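Side-chain contacts in dally-like, isoform A (PDB 6XTZ), which is the core of a glypican, probably a cell-surface proteoglycan, that binds Wnt and Hedgehog proteins and can take up Wnt's palmitoleoyl lipid in a hydrophobic pocket: residues 438-441 with 442-445; 89-92 with 93-96; 191-194 with 195-199. The protein carries 5 engineered substitutions. One frame throughout, in Å; residues are numbered along the deposited sequence.

Interaction 1: residues 438-441 with 442-445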
# COMPACT_ATOMS: atom_id res chain seq x y z
N ARG A 438 3.69 7.47 -27.16
CA ARG A 438 5.04 6.92 -27.26
C ARG A 438 5.40 6.18 -25.98
O ARG A 438 6.45 5.54 -25.89
CB ARG A 438 6.05 8.03 -27.54
CG ARG A 438 5.54 9.06 -28.53
CD ARG A 438 6.67 9.92 -29.09
NE ARG A 438 6.17 10.95 -29.98
CZ ARG A 438 6.94 11.67 -30.80
NH1 ARG A 438 8.24 11.47 -30.83
NH2 ARG A 438 6.39 12.60 -31.58
N GLU A 439 4.53 6.28 -24.98
CA GLU A 439 4.71 5.63 -23.70
C GLU A 439 3.57 4.64 -23.47
O GLU A 439 2.40 5.02 -23.59
CB GLU A 439 4.76 6.66 -22.56
CG GLU A 439 5.89 7.67 -22.70
CD GLU A 439 5.98 8.61 -21.52
OE1 GLU A 439 4.93 9.15 -21.10
OE2 GLU A 439 7.10 8.81 -21.00
N PRO A 440 3.87 3.38 -23.16
CA PRO A 440 2.79 2.40 -22.97
C PRO A 440 1.91 2.78 -21.79
O PRO A 440 2.37 3.34 -20.79
CB PRO A 440 3.54 1.09 -22.70
CG PRO A 440 4.93 1.32 -23.20
CD PRO A 440 5.20 2.78 -23.00
N ILE A 441 0.62 2.46 -21.91
CA ILE A 441 -0.33 2.80 -20.85
C ILE A 441 -0.05 2.01 -19.58
O ILE A 441 -0.45 2.44 -18.49
CB ILE A 441 -1.78 2.57 -21.33
CG1 ILE A 441 -2.04 1.08 -21.58
CG2 ILE A 441 -2.06 3.39 -22.58
CD1 ILE A 441 -3.49 0.77 -21.88
N LEU A 442 0.62 0.86 -19.69
CA LEU A 442 1.00 0.13 -18.48
C LEU A 442 2.05 0.91 -17.69
O LEU A 442 1.98 0.96 -16.46
CB LEU A 442 1.53 -1.26 -18.84
CG LEU A 442 1.98 -2.12 -17.67
CD1 LEU A 442 0.87 -2.28 -16.64
CD2 LEU A 442 2.46 -3.48 -18.16
N ASP A 443 3.01 1.53 -18.38
CA ASP A 443 3.95 2.39 -17.70
C ASP A 443 3.27 3.62 -17.11
O ASP A 443 3.68 4.12 -16.06
CB ASP A 443 5.07 2.82 -18.65
CG ASP A 443 5.86 1.65 -19.19
OD1 ASP A 443 5.47 0.49 -18.93
OD2 ASP A 443 6.88 1.88 -19.87
N ARG A 444 2.22 4.11 -17.78
CA ARG A 444 1.53 5.31 -17.30
C ARG A 444 0.81 5.06 -15.98
O ARG A 444 0.84 5.91 -15.08
CB ARG A 444 0.55 5.81 -18.36
CG ARG A 444 1.22 6.20 -19.68
CD ARG A 444 0.20 6.48 -20.77
NE ARG A 444 -0.66 7.62 -20.45
CZ ARG A 444 -1.60 8.09 -21.26
NH1 ARG A 444 -1.81 7.52 -22.44
NH2 ARG A 444 -2.33 9.14 -20.89
N ILE A 445 0.15 3.90 -15.85
CA ILE A 445 -0.55 3.61 -14.61
C ILE A 445 0.44 3.24 -13.51
O ILE A 445 0.20 3.52 -12.32
CB ILE A 445 -1.61 2.51 -14.83
CG1 ILE A 445 -2.36 2.20 -13.54
CG2 ILE A 445 -0.98 1.25 -15.40
CD1 ILE A 445 -3.17 3.36 -13.00
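The ring of Pro440 lies against the carboxylate of Asp443 at the start of helix 441-455, with Pro440 CD 3.7 Å from Asp443 OD2 and the two side chains meeting at a slant. Asp443 CG is placed opposite its own carbonyl carbon (chi1 -61°), which turns the carboxylate back toward the proline; OD1 is taken up by a hydrogen bond from Asn288 ND2, which restrains the group's rotation. Arg444 also folds back along the turn. With CG anti to the carbonyl carbon (chi1 -61°), that atom sits 3.3 Å from Pro440 O, and CD follows to 3.7 Å from Ile441 CA. A bend at chi3 (63°) then brings NH1 within 4.1 Å of Ile441 CG2. That methyl approaches the guanidinium obliquely. Glu439 carries the opposite charge, but its OE1 stays 5.8 Å from Arg444 NE, too far for contact. Behind these side chains the first turn is closed by Arg444 N to Pro440 O (3.1 Å) and Ile445 N to Ile441 O (3.1 Å). Leu442 sends its end away from the preceding residues onto Phe91 and Leu94 of helix 51-110. The arrangement is that of a helix N-terminus with proline at the N-cap, here bordering the palmitoleoyl-serine pocket, whose ligand Pro440 touches.

Interaction 2: residues 89-92 with 93-96. With O18 (O-palmitoleoyl serine), chain H.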
# COMPACT_ATOMS: atom_id res chain seq x y z
N ASP A 89 -7.02 -4.02 -14.49
CA ASP A 89 -7.79 -4.06 -15.73
C ASP A 89 -6.91 -3.78 -16.94
O ASP A 89 -7.09 -4.39 -18.00
CB ASP A 89 -8.93 -3.05 -15.67
CG ASP A 89 -9.99 -3.42 -14.64
OD1 ASP A 89 -10.15 -4.63 -14.37
OD2 ASP A 89 -10.65 -2.50 -14.12
N ILE A 90 -5.94 -2.87 -16.81
CA ILE A 90 -5.06 -2.54 -17.92
C ILE A 90 -4.18 -3.72 -18.28
O ILE A 90 -4.03 -4.08 -19.45
CB ILE A 90 -4.23 -1.28 -17.60
CG1 ILE A 90 -5.10 -0.03 -17.66
CG2 ILE A 90 -3.04 -1.17 -18.55
CD1 ILE A 90 -4.37 1.24 -17.27
N PHE A 91 -3.58 -4.36 -17.27
CA PHE A 91 -2.70 -5.50 -17.54
C PHE A 91 -3.49 -6.72 -18.00
O PHE A 91 -3.01 -7.50 -18.83
CB PHE A 91 -1.87 -5.84 -16.31
CG PHE A 91 -0.77 -6.83 -16.58
CD1 PHE A 91 0.41 -6.41 -17.18
CD2 PHE A 91 -0.91 -8.17 -16.25
CE1 PHE A 91 1.43 -7.32 -17.45
CE2 PHE A 91 0.10 -9.07 -16.52
CZ PHE A 91 1.28 -8.65 -17.11
N THR A 92 -4.70 -6.91 -17.46
CA THR A 92 -5.54 -8.02 -17.91
C THR A 92 -5.91 -7.86 -19.38
O THR A 92 -5.83 -8.81 -20.16
CB THR A 92 -6.79 -8.11 -17.05
OG1 THR A 92 -6.42 -8.28 -15.67
CG2 THR A 92 -7.65 -9.29 -17.48
N ALA A 93 -6.32 -6.65 -19.77
CA ALA A 93 -6.63 -6.40 -21.18
C ALA A 93 -5.38 -6.47 -22.04
O ALA A 93 -5.42 -6.99 -23.16
CB ALA A 93 -7.31 -5.04 -21.32
N LEU A 94 -4.26 -5.94 -21.54
CA LEU A 94 -3.00 -6.04 -22.27
C LEU A 94 -2.60 -7.49 -22.48
O LEU A 94 -2.02 -7.83 -23.52
CB LEU A 94 -1.91 -5.28 -21.52
CG LEU A 94 -0.58 -5.06 -22.25
CD1 LEU A 94 -0.76 -4.05 -23.38
CD2 LEU A 94 0.50 -4.62 -21.28
N LEU A 95 -2.91 -8.36 -21.52
CA LEU A 95 -2.57 -9.77 -21.64
C LEU A 95 -3.41 -10.45 -22.71
O LEU A 95 -2.88 -11.18 -23.56
CB LEU A 95 -2.76 -10.46 -20.29
CG LEU A 95 -1.76 -11.54 -19.88
CD1 LEU A 95 -0.34 -11.01 -19.97
CD2 LEU A 95 -2.06 -12.01 -18.47
N LYS A 96 -4.73 -10.22 -22.69
CA LYS A 96 -5.61 -10.84 -23.68
C LYS A 96 -5.32 -10.32 -25.08
O LYS A 96 -5.37 -11.08 -26.05
CB LYS A 96 -7.07 -10.59 -23.30
CG LYS A 96 -7.53 -11.36 -22.07
CD LYS A 96 -8.93 -10.92 -21.64
CE LYS A 96 -9.54 -11.91 -20.66
NZ LYS A 96 -8.70 -12.09 -19.44
CA O18 H . 2.79 -2.38 -26.58
CB O18 H . 2.21 -3.68 -27.13
C1 O18 H . 2.96 -5.92 -27.08
C2 O18 H . 3.53 -7.00 -26.21
C3 O18 H . 2.81 -7.15 -24.87
C4 O18 H . 3.24 -8.40 -24.12
C5 O18 H . 2.44 -8.67 -22.85
C6 O18 H . 2.77 -10.00 -22.19
C7 O18 H . 2.48 -11.21 -23.07
C8 O18 H . 2.84 -12.55 -22.43
C9 O18 H . 4.30 -12.71 -22.18
C10 O18 H . 5.11 -13.55 -22.80
C11 O18 H . 4.73 -14.50 -23.89
C12 O18 H . 5.78 -15.59 -24.13
C13 O18 H . 5.45 -16.51 -25.30
C14 O18 H . 6.46 -17.63 -25.51
C15 O18 H . 7.87 -17.16 -25.81
C16 O18 H . 8.82 -18.29 -26.11
C O18 H . 2.15 -2.28 -25.20
N O18 H . 4.24 -2.44 -26.50
OG O18 H . 2.77 -4.79 -26.39
O11 O18 H . 2.70 -6.05 -28.24
O O18 H . 1.60 -1.25 -24.84
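Phe91 and Leu95, one turn apart, meet through the far end of the ring: the two side chains approach at a slant, with Phe91 CE2 and CZ each 4.0 Å from Leu95 CD1. The backbone beneath them is fully helical, and each of the four carbonyls of 89-92 accepts an amide four residues on. Ala93 N to Asp89 O is nearly straight at 164°, as is Lys96 N to Thr92 O. Leu94 N reaches Ile90 O at 2.8 Å. The bond from Leu95 N to Phe91 O is equally short but more bent (140°), and the same N-H makes a weak second bond to Thr92 O, which therefore accepts from two amides. Further along, Leu94 O accepts a hydrogen bond from Ser98 OG.

This part of the long helix 51-110 forms one wall of the lipid-binding groove. Leu95 CD1 stands 4.0 Å from C6 of the O-palmitoleoyl serine, while Leu94 CD1 is 3.9 Å from its serine carbon C, so the two leucines meet different portions of the ligand through methyl groups.

Thr92 OG1 is satisfied within its own helix: set beside its backbone N by chi1 of -58°, it bonds to Lys88 O one turn earlier. That torsion leaves CG2 on the side of the lysine, whose chain bends near its end to bring Lys96 NZ 3.6 Å from Thr92 CG2, and the two side chains run alongside each other. The ammonium has a long, weak ion pair with Glu129 OE1 of helix 118-134.

Interaction 3: residues 191-194 with 195-199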
# COMPACT_ATOMS: atom_id res chain seq x y z
N VAL A 191 13.00 -17.01 -16.59
CA VAL A 191 13.19 -16.25 -15.36
C VAL A 191 12.71 -14.82 -15.54
O VAL A 191 12.04 -14.26 -14.65
CB VAL A 191 14.67 -16.30 -14.92
CG1 VAL A 191 14.87 -15.45 -13.68
CG2 VAL A 191 15.09 -17.73 -14.66
N GLN A 192 13.02 -14.20 -16.68
CA GLN A 192 12.60 -12.82 -16.91
C GLN A 192 11.08 -12.72 -17.01
O GLN A 192 10.51 -11.70 -16.59
CB GLN A 192 13.26 -12.28 -18.17
CG GLN A 192 14.77 -12.10 -18.04
CD GLN A 192 15.43 -11.66 -19.34
OE1 GLN A 192 14.75 -11.31 -20.30
NE2 GLN A 192 16.75 -11.69 -19.36
N ILE A 193 10.41 -13.74 -17.54
CA ILE A 193 8.96 -13.74 -17.56
C ILE A 193 8.41 -13.94 -16.16
O ILE A 193 7.47 -13.25 -15.74
CB ILE A 193 8.43 -14.82 -18.53
CG1 ILE A 193 8.73 -14.43 -19.98
CG2 ILE A 193 6.94 -15.05 -18.33
CD1 ILE A 193 8.27 -15.46 -20.99
N LYS A 194 8.98 -14.88 -15.40
CA LYS A 194 8.51 -15.14 -14.05
C LYS A 194 8.67 -13.91 -13.16
O LYS A 194 7.74 -13.52 -12.45
CB LYS A 194 9.25 -16.34 -13.46
CG LYS A 194 8.89 -16.67 -12.02
CD LYS A 194 9.95 -16.16 -11.05
CE LYS A 194 9.68 -16.64 -9.63
NZ LYS A 194 10.67 -16.08 -8.67
N ARG A 195 9.85 -13.29 -13.19
CA ARG A 195 10.07 -12.07 -12.41
C ARG A 195 9.06 -10.99 -12.78
O ARG A 195 8.54 -10.29 -11.91
CB ARG A 195 11.49 -11.56 -12.62
CG ARG A 195 12.59 -12.42 -12.03
CD ARG A 195 13.93 -11.92 -12.55
NE ARG A 195 15.06 -12.52 -11.86
CZ ARG A 195 16.33 -12.24 -12.14
NH1 ARG A 195 16.62 -11.37 -13.10
NH2 ARG A 195 17.31 -12.82 -11.46
N SER A 196 8.78 -10.85 -14.08
CA SER A 196 7.89 -9.79 -14.54
C SER A 196 6.47 -10.01 -14.03
O SER A 196 5.82 -9.07 -13.55
CB SER A 196 7.92 -9.70 -16.06
OG SER A 196 7.20 -8.57 -16.52
N PHE A 197 5.97 -11.24 -14.13
CA PHE A 197 4.59 -11.51 -13.73
C PHE A 197 4.43 -11.46 -12.21
O PHE A 197 3.39 -11.02 -11.71
CB PHE A 197 4.14 -12.86 -14.28
CG PHE A 197 3.54 -12.78 -15.65
CD1 PHE A 197 4.35 -12.76 -16.78
CD2 PHE A 197 2.17 -12.72 -15.81
CE1 PHE A 197 3.79 -12.68 -18.04
CE2 PHE A 197 1.60 -12.64 -17.07
CZ PHE A 197 2.42 -12.62 -18.19
N VAL A 198 5.44 -11.91 -11.46
CA VAL A 198 5.36 -11.83 -10.01
C VAL A 198 5.38 -10.37 -9.56
O VAL A 198 4.58 -9.96 -8.71
CB VAL A 198 6.50 -12.63 -9.36
CG1 VAL A 198 6.51 -12.42 -7.86
CG2 VAL A 198 6.35 -14.11 -9.68
N ALA A 199 6.28 -9.57 -10.13
CA ALA A 199 6.35 -8.16 -9.76
C ALA A 199 5.09 -7.41 -10.18
O ALA A 199 4.62 -6.53 -9.45
CB ALA A 199 7.59 -7.51 -10.38
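Four consecutive backbone hydrogen bonds carry 191-194 into 195-199 as regular alpha-helix: three have the donor almost in line with the carbonyl, that of Arg195 N to Val191 O being the straightest at 175°, whereas Ser196 N approaches Gln192 O from above the carbonyl plane at 3.2 Å. Val191 CG1 lies over one face of the Arg195 guanidinium, 3.5 Å from NE. The arginine chain is extended from CG to NE and runs back over its acceptor carbonyl, with CG 3.2 Å from Val191 O. Two residues further along, Ile193 and Phe197 point the same way. The branch methyl Ile193 CG2 touches Phe197 CD1 at 3.8 Å, and Ile193 O lies at the ring edge, in plane, 3.3 Å from the same CD1.

Helix 185-216 belongs to the elongated all-helical glypican core, and this face packs inward: Phe197 meets Leu128 and Tyr131 of helix 118-134 and Leu139 of helix 139-158, while Ile193 touches the O-palmitoleoyl serine.

Lys194 takes a different course. Its chain is kinked at an unusual chi2 of -101°, leaving CE 4.2 Å from Val198 CG2, and the ammonium goes on to a weak hydrogen bond with Gly539 O. Ser196 OG, buried, is satisfied by Phe287 O, a carbonyl in the neighbouring loop. Val198 CG2 meanwhile closes to 3.2 Å on Lys194 O, the carbonyl that already accepts from Val198 N.

Interaction 2 is the middle member: it touches both of the others, while interactions 1 and 3 stay about 7 Å apart at their nearest atoms. Leu442 CD2 packs 3.7 Å from Phe91 CD1, joining helix 441-455 to helix 51-110, and Leu95 CD1 lies 3.7 Å from Phe197 CZ, joining the latter to helix 185-216. Interaction 3 is the most enclosed, with four buried residues and none exposed; interaction 2 has three and two, interaction 1 three and three. Interaction 1 is a helix start, with proline against a carboxylate; in the others i to i+4 bonding continues and aliphatic-aromatic pairs form. All three touch the ligand: Pro440 and Leu94 at its serine end, Leu95 and Ile193 along the acyl chain.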